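Local coordinates for protein Cel44C (PDB 2YIH) that hydrolyses the beta-1,4-glucan backbone of xyloglucan as an endo-glucanase, this chain being the family 44 catalytic part, with a barrel and a beta domain, of a longer multidomain enzyme, at residues Arg49-Asn54 and His193-Ile198; Met59-Ser64 and His68-Tyr73; Ala183-Asn186 and Leu190-His193; Glu126-Ala129 and Ala133-Asn136. The protein carries 8 engineered substitutions. One frame throughout, in Å; residues are numbered along the deposited sequence.

How the contacts relate
Following the chain, helix 48-51 supplies the first half of contact 1, whose partner 193-198 comes 139 residues later, so this contact closes the long loop. Inside that loop lie contact 2, the hairpin of 59-64 and 68-73, and contact 4, the short turn joining 126-129 to 133-136; one follows the other. Contact 3, after barrel strand 181-184, brings 190-193 back over 183-186 and ends on the same helix, 191-194, sharing His193 with contact 1. Thr51 of contact 1 bonds to Asp185 of contact 3, and Arg49 pairs with Asp71 of contact 2. Trp135 of contact 4 packs on Ile198 and Asn61. Together they tie excursions from the barrel to the sugar-binding helix.

Contact 1. Residues Arg49-Asn54 and His193-Ile198; sequences RMTGYN and HTHPRI. With XYS (alpha-D-xylopyranose), chain B; BGC (beta-D-glucopyranose), chain C; EDO (1,2-ethanediol), chain M.
Thr51 and His195 approach from opposite directions, and the threonine lies over one face of the imidazole. Its CB comes within 3.5 Å of His195 NE2, while its methyl CG2 stands 4.1 Å from the ring centroid, 22° off the normal, a CH-pi contact. Thr194 CG2 covers the opposite face, so the ring is held between two threonine methyls. Water 1 sits at the ring's edge, in its plane; it donates to Thr51 OG1 and weakly accepts from His195 NE2, which also has a weak bond to the backbone of Asn48. The stronger protein partner of the hydroxyl is Asp185. Farther along, Ile198 CD1 reaches Gly52 CA at 4.0 Å and also touches Thr51 CG2. The contact thus joins the short helix after barrel strand 42-45 to the end of helix 191-194 on the TIM barrel of family 44. Two residues before His195, on that helix, His193 has CG anti to its backbone N (chi1 175°), which carries the imidazole to the glycan: xylose O5 lies over one ring face, 3.1 Å from His193 CG. With an alanine here, the xylose would probably lose the flat surface beneath its ring oxygen and be freer to shift.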
loop_
_atom_site.group_PDB
_atom_site.type_symbol
_atom_site.label_atom_id
_atom_site.label_comp_id
_atom_site.label_asym_id
_atom_site.label_seq_id
_atom_site.Cartn_x
_atom_site.Cartn_y
_atom_site.Cartn_z
ATOM N N ARG A 49 -12.503 2.248 8.793
ATOM C CA ARG A 49 -12.757 2.152 10.250
ATOM C C ARG A 49 -11.872 3.062 11.083
ATOM O O ARG A 49 -12.184 3.325 12.259
ATOM C CB ARG A 49 -12.604 0.693 10.737
ATOM C CG ARG A 49 -13.866 -0.122 10.500
ATOM C CD ARG A 49 -14.852 0.072 11.646
ATOM N NE ARG A 49 -16.044 -0.777 11.492
ATOM C CZ ARG A 49 -16.954 -0.926 12.457
ATOM N NH1 ARG A 49 -16.776 -0.316 13.635
ATOM N NH2 ARG A 49 -17.995 -1.757 12.285
ATOM N N MET A 50 -10.718 3.480 10.539
ATOM C CA MET A 50 -9.806 4.247 11.386
ATOM C C MET A 50 -10.153 5.723 11.521
ATOM O O MET A 50 -9.674 6.389 12.450
ATOM C CB MET A 50 -8.352 4.050 10.941
ATOM C CG MET A 50 -7.805 2.650 11.324
ATOM S SD MET A 50 -7.890 2.319 13.108
ATOM C CE MET A 50 -6.640 3.451 13.711
ATOM N N THR A 51 -11.000 6.225 10.625
ATOM C CA THR A 51 -11.375 7.662 10.670
ATOM C C THR A 51 -12.018 8.011 12.017
ATOM O O THR A 51 -11.649 9.023 12.663
ATOM C CB THR A 51 -12.377 7.976 9.538
ATOM O OG1 THR A 51 -11.680 7.847 8.280
ATOM C CG2 THR A 51 -12.972 9.407 9.714
ATOM N N GLY A 52 -12.979 7.175 12.437
ATOM C CA GLY A 52 -13.664 7.401 13.715
ATOM C C GLY A 52 -13.234 6.517 14.868
ATOM O O GLY A 52 -13.967 6.388 15.874
ATOM N N TYR A 53 -12.038 5.930 14.776
ATOM C CA TYR A 53 -11.521 5.119 15.871
ATOM C C TYR A 53 -11.096 5.996 17.075
ATOM O O TYR A 53 -10.360 6.975 16.918
ATOM C CB TYR A 53 -10.324 4.257 15.388
ATOM C CG TYR A 53 -9.518 3.614 16.531
ATOM C CD1 TYR A 53 -10.010 2.484 17.231
ATOM C CD2 TYR A 53 -8.316 4.197 16.972
ATOM C CE1 TYR A 53 -9.290 1.905 18.254
ATOM C CE2 TYR A 53 -7.587 3.626 17.996
ATOM C CZ TYR A 53 -8.073 2.495 18.652
ATOM O OH TYR A 53 -7.316 1.977 19.692
ATOM N N ASN A 54 -11.625 5.646 18.240
ATOM C CA ASN A 54 -11.402 6.359 19.493
ATOM C C ASN A 54 -10.415 5.523 20.306
ATOM O O ASN A 54 -10.744 4.432 20.749
ATOM C CB ASN A 54 -12.749 6.424 20.223
ATOM C CG ASN A 54 -12.649 7.093 21.587
ATOM O OD1 ASN A 54 -11.552 7.228 22.141
ATOM N ND2 ASN A 54 -13.799 7.526 22.136
ATOM N N HIS A 193 -19.094 10.855 1.853
ATOM C CA HIS A 193 -19.819 9.680 1.355
ATOM C C HIS A 193 -19.737 8.481 2.330
ATOM O O HIS A 193 -20.746 7.810 2.631
ATOM C CB HIS A 193 -19.278 9.309 -0.037
ATOM C CG HIS A 193 -19.872 8.049 -0.603
ATOM N ND1 HIS A 193 -21.044 8.040 -1.327
ATOM C CD2 HIS A 193 -19.470 6.757 -0.522
ATOM C CE1 HIS A 193 -21.341 6.793 -1.667
ATOM N NE2 HIS A 193 -20.401 5.996 -1.191
ATOM N N THR A 194 -18.528 8.191 2.781
ATOM C CA THR A 194 -18.269 7.072 3.703
ATOM C C THR A 194 -18.653 7.399 5.127
ATOM O O THR A 194 -19.215 6.543 5.855
ATOM C CB THR A 194 -16.766 6.713 3.660
ATOM O OG1 THR A 194 -16.446 6.341 2.303
ATOM C CG2 THR A 194 -16.446 5.520 4.617
ATOM N N HIS A 195 -18.356 8.629 5.544
ATOM C CA HIS A 195 -18.563 9.042 6.946
ATOM C C HIS A 195 -19.409 10.317 7.058
ATOM O O HIS A 195 -19.023 11.281 7.745
ATOM C CB HIS A 195 -17.203 9.287 7.641
ATOM C CG HIS A 195 -16.384 8.048 7.802
ATOM N ND1 HIS A 195 -16.766 7.024 8.638
ATOM C CD2 HIS A 195 -15.236 7.643 7.196
ATOM C CE1 HIS A 195 -15.846 6.068 8.605
ATOM N NE2 HIS A 195 -14.934 6.396 7.700
ATOM N N PRO A 196 -20.604 10.304 6.463
ATOM C CA PRO A 196 -21.448 11.508 6.531
ATOM C C PRO A 196 -21.910 11.840 7.943
ATOM O O PRO A 196 -22.290 13.003 8.208
ATOM C CB PRO A 196 -22.662 11.118 5.667
ATOM C CG PRO A 196 -22.722 9.615 5.730
ATOM C CD PRO A 196 -21.227 9.261 5.634
ATOM N N ARG A 197 -21.949 10.853 8.837
ATOM C CA ARG A 197 -22.298 11.147 10.236
ATOM C C ARG A 197 -21.196 11.917 10.954
ATOM O O ARG A 197 -21.428 12.444 12.039
ATOM C CB ARG A 197 -22.645 9.886 11.055
ATOM C CG ARG A 197 -23.781 9.025 10.476
ATOM C CD ARG A 197 -25.122 9.830 10.272
ATOM N NE ARG A 197 -26.075 8.942 9.615
ATOM C CZ ARG A 197 -26.370 8.978 8.326
ATOM N NH1 ARG A 197 -25.910 9.964 7.529
ATOM N NH2 ARG A 197 -27.150 8.035 7.828
ATOM N N ILE A 198 -19.968 11.885 10.411
ATOM C CA ILE A 198 -18.852 12.605 11.019
ATOM C C ILE A 198 -18.616 13.966 10.325
ATOM O O ILE A 198 -18.430 15.012 10.983
ATOM C CB ILE A 198 -17.526 11.765 10.971
ATOM C CG1 ILE A 198 -17.704 10.476 11.783
ATOM C CG2 ILE A 198 -16.385 12.582 11.616
ATOM C CD1 ILE A 198 -16.484 9.526 11.818
HETATM C C1 XYS B . -18.689 7.873 -4.151
HETATM C C2 XYS B . -19.956 8.415 -4.796
HETATM C C3 XYS B . -19.600 9.706 -5.514
HETATM C C4 XYS B . -19.105 10.699 -4.479
HETATM C C5 XYS B . -17.955 10.125 -3.648
HETATM O O2 XYS B . -20.493 7.468 -5.722
HETATM O O3 XYS B . -20.772 10.266 -6.108
HETATM O O4 XYS B . -18.733 11.899 -5.175
HETATM O O5 XYS B . -18.250 8.798 -3.150
HETATM C C2 BGC C . -15.998 3.726 -1.749
HETATM C C3 BGC C . -15.131 3.923 -0.503
HETATM C C4 BGC C . -13.951 2.952 -0.545
HETATM C C5 BGC C . -13.239 2.958 -1.897
HETATM C C6 BGC C . -12.257 1.788 -1.919
HETATM C C1 BGC C . -15.129 3.886 -2.995
HETATM O O2 BGC C . -17.069 4.681 -1.792
HETATM O O3 BGC C . -15.890 3.676 0.691
HETATM O O4 BGC C . -12.992 3.167 0.503
HETATM O O5 BGC C . -14.188 2.818 -2.961
HETATM O O6 BGC C . -12.874 0.594 -1.418
HETATM C C1 EDO M . -16.850 -3.052 8.278
HETATM O O1 EDO M . -16.477 -1.763 8.818
HETATM C C2 EDO M . -16.917 -4.080 9.416
HETATM O O2 EDO M . -18.085 -3.868 10.224
HETATM O O HOH W 1 -12.332 6.699 5.917
#

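Contact 2. Residues Met59-Ser64 and His68-Tyr73; sequences MSNAGS and HSSDNY. Engineered in segment 68-73: His68 (natural residue Gln).
Asn61 reaches across to Ser70 and His68 with its side chain. CB lies near Ser69 O and Ser70 OG. With CG anti to the backbone N (chi1 -166°), the amide extends over the backbone of the 68-73 segment, where CG meets the carbonyl oxygens of Ser69 and His68. At the tip, ND2 gives two hydrogen bonds: one to Ser70 OG at 2.8 Å, in the amide plane, and one to His68 O at 2.9 Å, reaching that oxygen from above its carbonyl plane. OD1 turns back to its own segment and accepts from Gly63 N at 2.8 Å, an Asx turn. These three bonds fix the rotation of the amide. Main-chain bonds flank it: Ser60 and Asp71 exchange a pair, Ala62 N donates to Ser69 O, and His68 N to Gly63 O. The engineered His68 lays one ring face toward Gly63 O. At the other end Met59 CE rests 3.7 Å from Asn72 CB, the two side chains running side by side, and water 2 links Ser60 OG, also bonded to Arg49, with Asp71 O. The whole is an antiparallel beta hairpin, extended by strand 122-123 into a small three-stranded sheet beside the barrel.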
loop_
_atom_site.group_PDB
_atom_site.type_symbol
_atom_site.label_atom_id
_atom_site.label_comp_id
_atom_site.label_asym_id
_atom_site.label_seq_id
_atom_site.Cartn_x
_atom_site.Cartn_y
_atom_site.Cartn_z
ATOM N N MET A 59 -13.548 2.010 20.383
ATOM C CA MET A 59 -14.740 2.026 19.545
ATOM C C MET A 59 -14.457 2.704 18.217
ATOM O O MET A 59 -13.542 3.544 18.091
ATOM C CB MET A 59 -15.925 2.710 20.276
ATOM C CG MET A 59 -16.331 1.980 21.592
ATOM S SD MET A 59 -16.837 0.252 21.263
ATOM C CE MET A 59 -15.389 -0.652 21.769
ATOM N N SER A 60 -15.197 2.314 17.192
ATOM C CA SER A 60 -15.029 2.966 15.879
ATOM C C SER A 60 -16.366 2.882 15.161
ATOM O O SER A 60 -17.284 2.166 15.631
ATOM C CB SER A 60 -13.918 2.265 15.061
ATOM O OG SER A 60 -14.263 0.909 14.814
ATOM N N ASN A 61 -16.463 3.543 14.013
ATOM C CA ASN A 61 -17.693 3.568 13.228
ATOM C C ASN A 61 -17.464 3.123 11.782
ATOM O O ASN A 61 -16.515 3.578 11.095
ATOM C CB ASN A 61 -18.325 4.971 13.278
ATOM C CG ASN A 61 -19.762 4.999 12.775
ATOM O OD1 ASN A 61 -20.005 4.931 11.561
ATOM N ND2 ASN A 61 -20.735 5.059 13.714
ATOM N N ALA A 62 -18.310 2.190 11.350
ATOM C CA ALA A 62 -18.229 1.589 9.999
ATOM C C ALA A 62 -18.563 2.574 8.897
ATOM O O ALA A 62 -18.232 2.324 7.740
ATOM C CB ALA A 62 -19.188 0.396 9.901
ATOM N N GLY A 63 -19.303 3.632 9.220
ATOM C CA GLY A 63 -19.801 4.520 8.180
ATOM C C GLY A 63 -20.670 3.748 7.181
ATOM O O GLY A 63 -21.403 2.833 7.561
ATOM N N SER A 64 -20.641 4.165 5.918
ATOM C CA SER A 64 -21.537 3.610 4.912
ATOM C C SER A 64 -21.274 2.125 4.640
ATOM O O SER A 64 -22.141 1.439 4.076
ATOM C CB SER A 64 -21.452 4.444 3.619
ATOM O OG SER A 64 -20.143 4.341 3.061
ATOM N N HIS A 68 -23.630 2.784 9.397
ATOM C CA HIS A 68 -22.995 3.819 10.208
ATOM C C HIS A 68 -22.935 3.383 11.669
ATOM O O HIS A 68 -23.257 4.127 12.590
ATOM C CB HIS A 68 -23.725 5.170 10.027
ATOM C CG HIS A 68 -23.886 5.555 8.598
ATOM N ND1 HIS A 68 -22.884 6.180 7.876
ATOM C CD2 HIS A 68 -24.901 5.348 7.729
ATOM C CE1 HIS A 68 -23.279 6.329 6.626
ATOM N NE2 HIS A 68 -24.501 5.838 6.511
ATOM N N SER A 69 -22.476 2.154 11.871
ATOM C CA SER A 69 -22.547 1.506 13.171
ATOM C C SER A 69 -21.294 1.827 13.989
ATOM O O SER A 69 -20.181 1.619 13.522
ATOM C CB SER A 69 -22.643 -0.017 12.963
ATOM O OG SER A 69 -22.613 -0.707 14.203
ATOM N N SER A 70 -21.477 2.265 15.224
ATOM C CA SER A 70 -20.386 2.360 16.190
ATOM C C SER A 70 -20.321 1.083 16.999
ATOM O O SER A 70 -21.328 0.661 17.589
ATOM C CB SER A 70 -20.613 3.536 17.152
ATOM O OG SER A 70 -20.483 4.756 16.451
ATOM N N ASP A 71 -19.149 0.461 17.054
ATOM C CA ASP A 71 -19.059 -0.823 17.726
ATOM C C ASP A 71 -17.603 -1.238 17.921
ATOM O O ASP A 71 -16.671 -0.445 17.646
ATOM C CB ASP A 71 -19.852 -1.872 16.917
ATOM C CG ASP A 71 -19.342 -2.008 15.494
ATOM O OD1 ASP A 71 -18.106 -2.084 15.325
ATOM O OD2 ASP A 71 -20.174 -1.952 14.553
ATOM N N ASN A 72 -17.417 -2.422 18.482
ATOM C CA ASN A 72 -16.094 -2.948 18.824
ATOM C C ASN A 72 -15.425 -3.754 17.698
ATOM O O ASN A 72 -14.541 -4.572 17.968
ATOM C CB ASN A 72 -16.198 -3.817 20.089
ATOM C CG ASN A 72 -17.071 -5.060 19.891
ATOM O OD1 ASN A 72 -17.769 -5.201 18.914
ATOM N ND2 ASN A 72 -17.079 -5.924 20.893
ATOM N N TYR A 73 -15.824 -3.521 16.451
ATOM C CA TYR A 73 -15.283 -4.312 15.334
ATOM C C TYR A 73 -13.749 -4.383 15.374
ATOM O O TYR A 73 -13.161 -5.433 15.112
ATOM C CB TYR A 73 -15.701 -3.712 13.996
ATOM C CG TYR A 73 -14.991 -4.358 12.812
ATOM C CD1 TYR A 73 -15.310 -5.651 12.412
ATOM C CD2 TYR A 73 -13.950 -3.708 12.155
ATOM C CE1 TYR A 73 -14.642 -6.254 11.370
ATOM C CE2 TYR A 73 -13.318 -4.292 11.087
ATOM C CZ TYR A 73 -13.644 -5.566 10.717
ATOM O OH TYR A 73 -12.998 -6.142 9.654
HETATM O O HOH W 2 -13.975 -0.770 17.098
#

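Contact 3. Residues Ala183-Asn186 and Leu190-His193; sequences ALDN and LWSH. With XYS (alpha-D-xylopyranose), chain B; BGC (beta-D-glucopyranose), chain C.
Trp191 brings the pyrrole edge of its indole over the carboxylate of Asp185, the two planes standing 76° apart. NE1 donates to Asp185 OD1 at 2.9 Å, meeting the oxygen from above the carboxylate plane, and CZ2 lies 3.7 Å from Asp185 CG. Asp185 CB comes up in the ring plane, so the NE1-CZ2 edge of the indole meets the aspartate. The aspartate has CG anti to its backbone N (chi1 -155°), which brings OD1 round to its neighbour, where Asn186 N donates at 2.7 Å. Thr51 OG1 bonds to the same oxygen, and OD2 takes Met112 N; this buried carboxylate is gripped by several donors, which would probably favour its charged form. An alanine in its place is likely to leave the indole N-H and the Thr51 hydroxyl without this acceptor and open a gap at the ring's edge. Just before the helix, Leu190 faces the sugars: its CD2 lies 3.4 Å from xylose C5 and its CD1 3.6 Å from glucose C3. Asp185 follows directly on barrel strand 181-184, between strands 105-110 and 227-233, while Trp191 opens helix 191-194 and packs against Arg211 of helix 205-222, with the ring of His199 meeting its own.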
loop_
_atom_site.group_PDB
_atom_site.type_symbol
_atom_site.label_atom_id
_atom_site.label_comp_id
_atom_site.label_asym_id
_atom_site.label_seq_id
_atom_site.Cartn_x
_atom_site.Cartn_y
_atom_site.Cartn_z
ATOM N N ALA A 183 -0.602 8.158 9.686
ATOM C CA ALA A 183 -1.310 8.619 8.496
ATOM C C ALA A 183 -2.381 9.611 8.934
ATOM O O ALA A 183 -3.022 9.430 9.996
ATOM C CB ALA A 183 -1.983 7.415 7.737
ATOM N N LEU A 184 -2.560 10.628 8.091
ATOM C CA LEU A 184 -3.530 11.690 8.304
ATOM C C LEU A 184 -4.912 11.203 7.820
ATOM O O LEU A 184 -5.376 11.562 6.750
ATOM C CB LEU A 184 -3.085 12.984 7.580
ATOM C CG LEU A 184 -1.680 13.476 7.982
ATOM C CD1 LEU A 184 -1.316 14.676 7.059
ATOM C CD2 LEU A 184 -1.623 13.912 9.453
ATOM N N ASP A 185 -5.565 10.437 8.696
ATOM C CA ASP A 185 -6.905 9.881 8.440
ATOM C C ASP A 185 -6.851 9.001 7.162
ATOM O O ASP A 185 -5.806 8.397 6.855
ATOM C CB ASP A 185 -7.927 11.019 8.356
ATOM C CG ASP A 185 -9.352 10.561 8.697
ATOM O OD1 ASP A 185 -9.977 9.877 7.860
ATOM O OD2 ASP A 185 -9.790 10.857 9.806
ATOM N N ASN A 186 -7.957 8.958 6.407
ATOM C CA ASN A 186 -8.155 7.981 5.352
ATOM C C ASN A 186 -9.171 8.555 4.376
ATOM O O ASN A 186 -10.302 8.871 4.786
ATOM C CB ASN A 186 -8.710 6.663 5.952
ATOM C CG ASN A 186 -8.960 5.599 4.890
ATOM O OD1 ASN A 186 -10.119 5.379 4.476
ATOM N ND2 ASN A 186 -7.904 4.989 4.411
ATOM N N LEU A 190 -13.617 11.261 0.335
ATOM C CA LEU A 190 -14.772 10.382 0.566
ATOM C C LEU A 190 -15.409 10.524 1.942
ATOM O O LEU A 190 -16.431 9.857 2.198
ATOM C CB LEU A 190 -14.436 8.912 0.268
ATOM C CG LEU A 190 -14.050 8.648 -1.190
ATOM C CD1 LEU A 190 -13.941 7.157 -1.405
ATOM C CD2 LEU A 190 -15.007 9.256 -2.207
ATOM N N TRP A 191 -14.897 11.427 2.787
ATOM C CA TRP A 191 -15.506 11.581 4.104
ATOM C C TRP A 191 -17.018 11.800 3.985
ATOM O O TRP A 191 -17.797 11.250 4.784
ATOM C CB TRP A 191 -14.907 12.772 4.847
ATOM C CG TRP A 191 -13.584 12.537 5.456
ATOM C CD1 TRP A 191 -12.947 11.320 5.669
ATOM C CD2 TRP A 191 -12.691 13.550 5.921
ATOM N NE1 TRP A 191 -11.718 11.543 6.267
ATOM C CE2 TRP A 191 -11.539 12.900 6.426
ATOM C CE3 TRP A 191 -12.759 14.945 5.965
ATOM C CZ2 TRP A 191 -10.456 13.605 6.984
ATOM C CZ3 TRP A 191 -11.674 15.676 6.532
ATOM C CH2 TRP A 191 -10.543 14.998 7.029
ATOM N N SER A 192 -17.449 12.635 3.045
ATOM C CA SER A 192 -18.892 12.964 3.012
ATOM C C SER A 192 -19.734 11.821 2.493
ATOM O O SER A 192 -20.956 11.800 2.690
ATOM C CB SER A 192 -19.172 14.247 2.200
ATOM O OG SER A 192 -18.862 14.029 0.849
ATOM N N HIS A 193 -19.094 10.855 1.853
ATOM C CA HIS A 193 -19.819 9.680 1.355
ATOM C C HIS A 193 -19.737 8.481 2.330
ATOM O O HIS A 193 -20.746 7.810 2.631
ATOM C CB HIS A 193 -19.278 9.309 -0.037
ATOM C CG HIS A 193 -19.872 8.049 -0.603
ATOM N ND1 HIS A 193 -21.044 8.040 -1.327
ATOM C CD2 HIS A 193 -19.470 6.757 -0.522
ATOM C CE1 HIS A 193 -21.341 6.793 -1.667
ATOM N NE2 HIS A 193 -20.401 5.996 -1.191
HETATM C C1 XYS B . -18.689 7.873 -4.151
HETATM C C2 XYS B . -19.956 8.415 -4.796
HETATM C C3 XYS B . -19.600 9.706 -5.514
HETATM C C4 XYS B . -19.105 10.699 -4.479
HETATM C C5 XYS B . -17.955 10.125 -3.648
HETATM O O2 XYS B . -20.493 7.468 -5.722
HETATM O O3 XYS B . -20.772 10.266 -6.108
HETATM O O4 XYS B . -18.733 11.899 -5.175
HETATM O O5 XYS B . -18.250 8.798 -3.150
HETATM C C2 BGC C . -15.998 3.726 -1.749
HETATM C C3 BGC C . -15.131 3.923 -0.503
HETATM C C4 BGC C . -13.951 2.952 -0.545
HETATM C C5 BGC C . -13.239 2.958 -1.897
HETATM C C6 BGC C . -12.257 1.788 -1.919
HETATM C C1 BGC C . -15.129 3.886 -2.995
HETATM O O2 BGC C . -17.069 4.681 -1.792
HETATM O O3 BGC C . -15.890 3.676 0.691
HETATM O O4 BGC C . -12.992 3.167 0.503
HETATM O O5 BGC C . -14.188 2.818 -2.961
HETATM O O6 BGC C . -12.874 0.594 -1.418
#

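Contact 4. Residues Glu126-Ala129 and Ala133-Asn136; sequences ESEA and ARWN. Engineered in segment 126-129: Ala129 (natural residue Lys).
Glu128 and Arg134 face each other across the turn, and the charged interaction between them is a loose one. Glu128 OE1 lies 3.9 Å from Arg134 NH1, a long salt bridge, with the carboxylate oxygen at the edge of the guanidinium and near its plane although the two flat groups are turned 79° apart. The glutamate chain is extended beyond CG, whereas the arginine chain is bent at chi2 and chi3, and the two cross at a slant. Each has a firmer partner elsewhere: OE1 accepts from Gln125 N, and Arg134 NE pairs with Asp119 while its outer nitrogens bond to the backbone oxygens of Gly122 and Ser123.

The hydrogen bonding is also light. Trp135 NE1 donates to Glu128 O at 3.2 Å with an N-H...O angle of 133°, a weak bond, the oxygen lying at the indole edge. The same carbonyl accepts from Ser132 OG, so the weak bond is its second. Within 126-129, Ala129 N bonds to Glu126 O.

By packing, the indole has the C of Ala129, an engineered residue, 3.9 Å from NE1, and Arg134 CB 3.8 Å above one face. Ile198 and Asn61 touch the far end of the ring.

The contact closes the loop leading into strand 135-139. Its chemistry is one of several modest attractions: a long ion pair, a bent N-H bond and ring packing, with the arginine held chiefly by Asp119 and backbone oxygens, so the pair with Glu128 adds only a weak, long-range attraction between the loop and the arginine.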
loop_
_atom_site.group_PDB
_atom_site.type_symbol
_atom_site.label_atom_id
_atom_site.label_comp_id
_atom_site.label_asym_id
_atom_site.label_seq_id
_atom_site.Cartn_x
_atom_site.Cartn_y
_atom_site.Cartn_z
ATOM N N GLU A 126 -29.134 9.869 10.650
ATOM C CA GLU A 126 -28.754 11.135 10.049
ATOM C C GLU A 126 -28.798 12.316 11.022
ATOM O O GLU A 126 -27.867 13.113 11.087
ATOM C CB GLU A 126 -29.584 11.457 8.806
ATOM C CG GLU A 126 -28.886 12.538 8.038
ATOM C CD GLU A 126 -29.538 12.911 6.724
ATOM O OE1 GLU A 126 -30.330 12.097 6.185
ATOM O OE2 GLU A 126 -29.166 14.024 6.265
ATOM N N SER A 127 -29.863 12.403 11.810
ATOM C CA SER A 127 -29.967 13.531 12.740
ATOM C C SER A 127 -29.076 13.380 13.971
ATOM O O SER A 127 -28.975 14.305 14.788
ATOM C CB SER A 127 -31.430 13.784 13.117
ATOM O OG SER A 127 -31.934 12.716 13.906
ATOM N N GLU A 128 -28.427 12.227 14.105
ATOM C CA GLU A 128 -27.471 11.966 15.201
ATOM C C GLU A 128 -26.018 12.222 14.765
ATOM O O GLU A 128 -25.060 11.841 15.485
ATOM C CB GLU A 128 -27.636 10.525 15.729
ATOM C CG GLU A 128 -29.025 10.266 16.307
ATOM C CD GLU A 128 -29.345 8.795 16.589
ATOM O OE1 GLU A 128 -28.652 7.859 16.086
ATOM O OE2 GLU A 128 -30.386 8.563 17.274
ATOM N N ALA A 129 -25.857 12.861 13.601
ATOM C CA ALA A 129 -24.543 13.235 13.097
ATOM C C ALA A 129 -23.842 14.126 14.112
ATOM O O ALA A 129 -24.477 14.822 14.897
ATOM C CB ALA A 129 -24.642 13.953 11.743
ATOM N N ALA A 133 -24.448 12.993 21.152
ATOM C CA ALA A 133 -24.068 12.020 22.186
ATOM C C ALA A 133 -23.249 10.839 21.674
ATOM O O ALA A 133 -22.479 10.235 22.434
ATOM C CB ALA A 133 -25.319 11.488 22.941
ATOM N N ARG A 134 -23.384 10.548 20.385
ATOM C CA ARG A 134 -22.694 9.398 19.799
ATOM C C ARG A 134 -21.209 9.680 19.474
ATOM O O ARG A 134 -20.491 8.760 19.092
ATOM C CB ARG A 134 -23.390 8.960 18.518
ATOM C CG ARG A 134 -24.919 8.735 18.683
ATOM C CD ARG A 134 -25.246 7.676 19.785
ATOM N NE ARG A 134 -24.558 6.391 19.554
ATOM C CZ ARG A 134 -24.879 5.517 18.608
ATOM N NH1 ARG A 134 -25.934 5.716 17.815
ATOM N NH2 ARG A 134 -24.146 4.423 18.481
ATOM N N TRP A 135 -20.759 10.917 19.690
ATOM C CA TRP A 135 -19.459 11.357 19.167
ATOM C C TRP A 135 -18.680 12.144 20.175
ATOM O O TRP A 135 -19.254 12.931 20.930
ATOM C CB TRP A 135 -19.605 12.209 17.892
ATOM C CG TRP A 135 -20.378 11.517 16.804
ATOM C CD1 TRP A 135 -21.694 11.734 16.452
ATOM C CD2 TRP A 135 -19.903 10.461 15.954
ATOM N NE1 TRP A 135 -22.045 10.909 15.403
ATOM C CE2 TRP A 135 -20.968 10.102 15.095
ATOM C CE3 TRP A 135 -18.669 9.806 15.821
ATOM C CZ2 TRP A 135 -20.822 9.132 14.091
ATOM C CZ3 TRP A 135 -18.535 8.817 14.867
ATOM C CH2 TRP A 135 -19.602 8.472 14.017
ATOM N N ASN A 136 -17.364 11.904 20.199
ATOM C CA ASN A 136 -16.443 12.765 20.948
ATOM C C ASN A 136 -15.638 13.577 19.955
ATOM O O ASN A 136 -15.361 13.107 18.847
ATOM C CB ASN A 136 -15.487 11.912 21.800
ATOM C CG ASN A 136 -16.193 11.206 22.932
ATOM O OD1 ASN A 136 -17.163 11.727 23.475
ATOM N ND2 ASN A 136 -15.675 10.035 23.344
#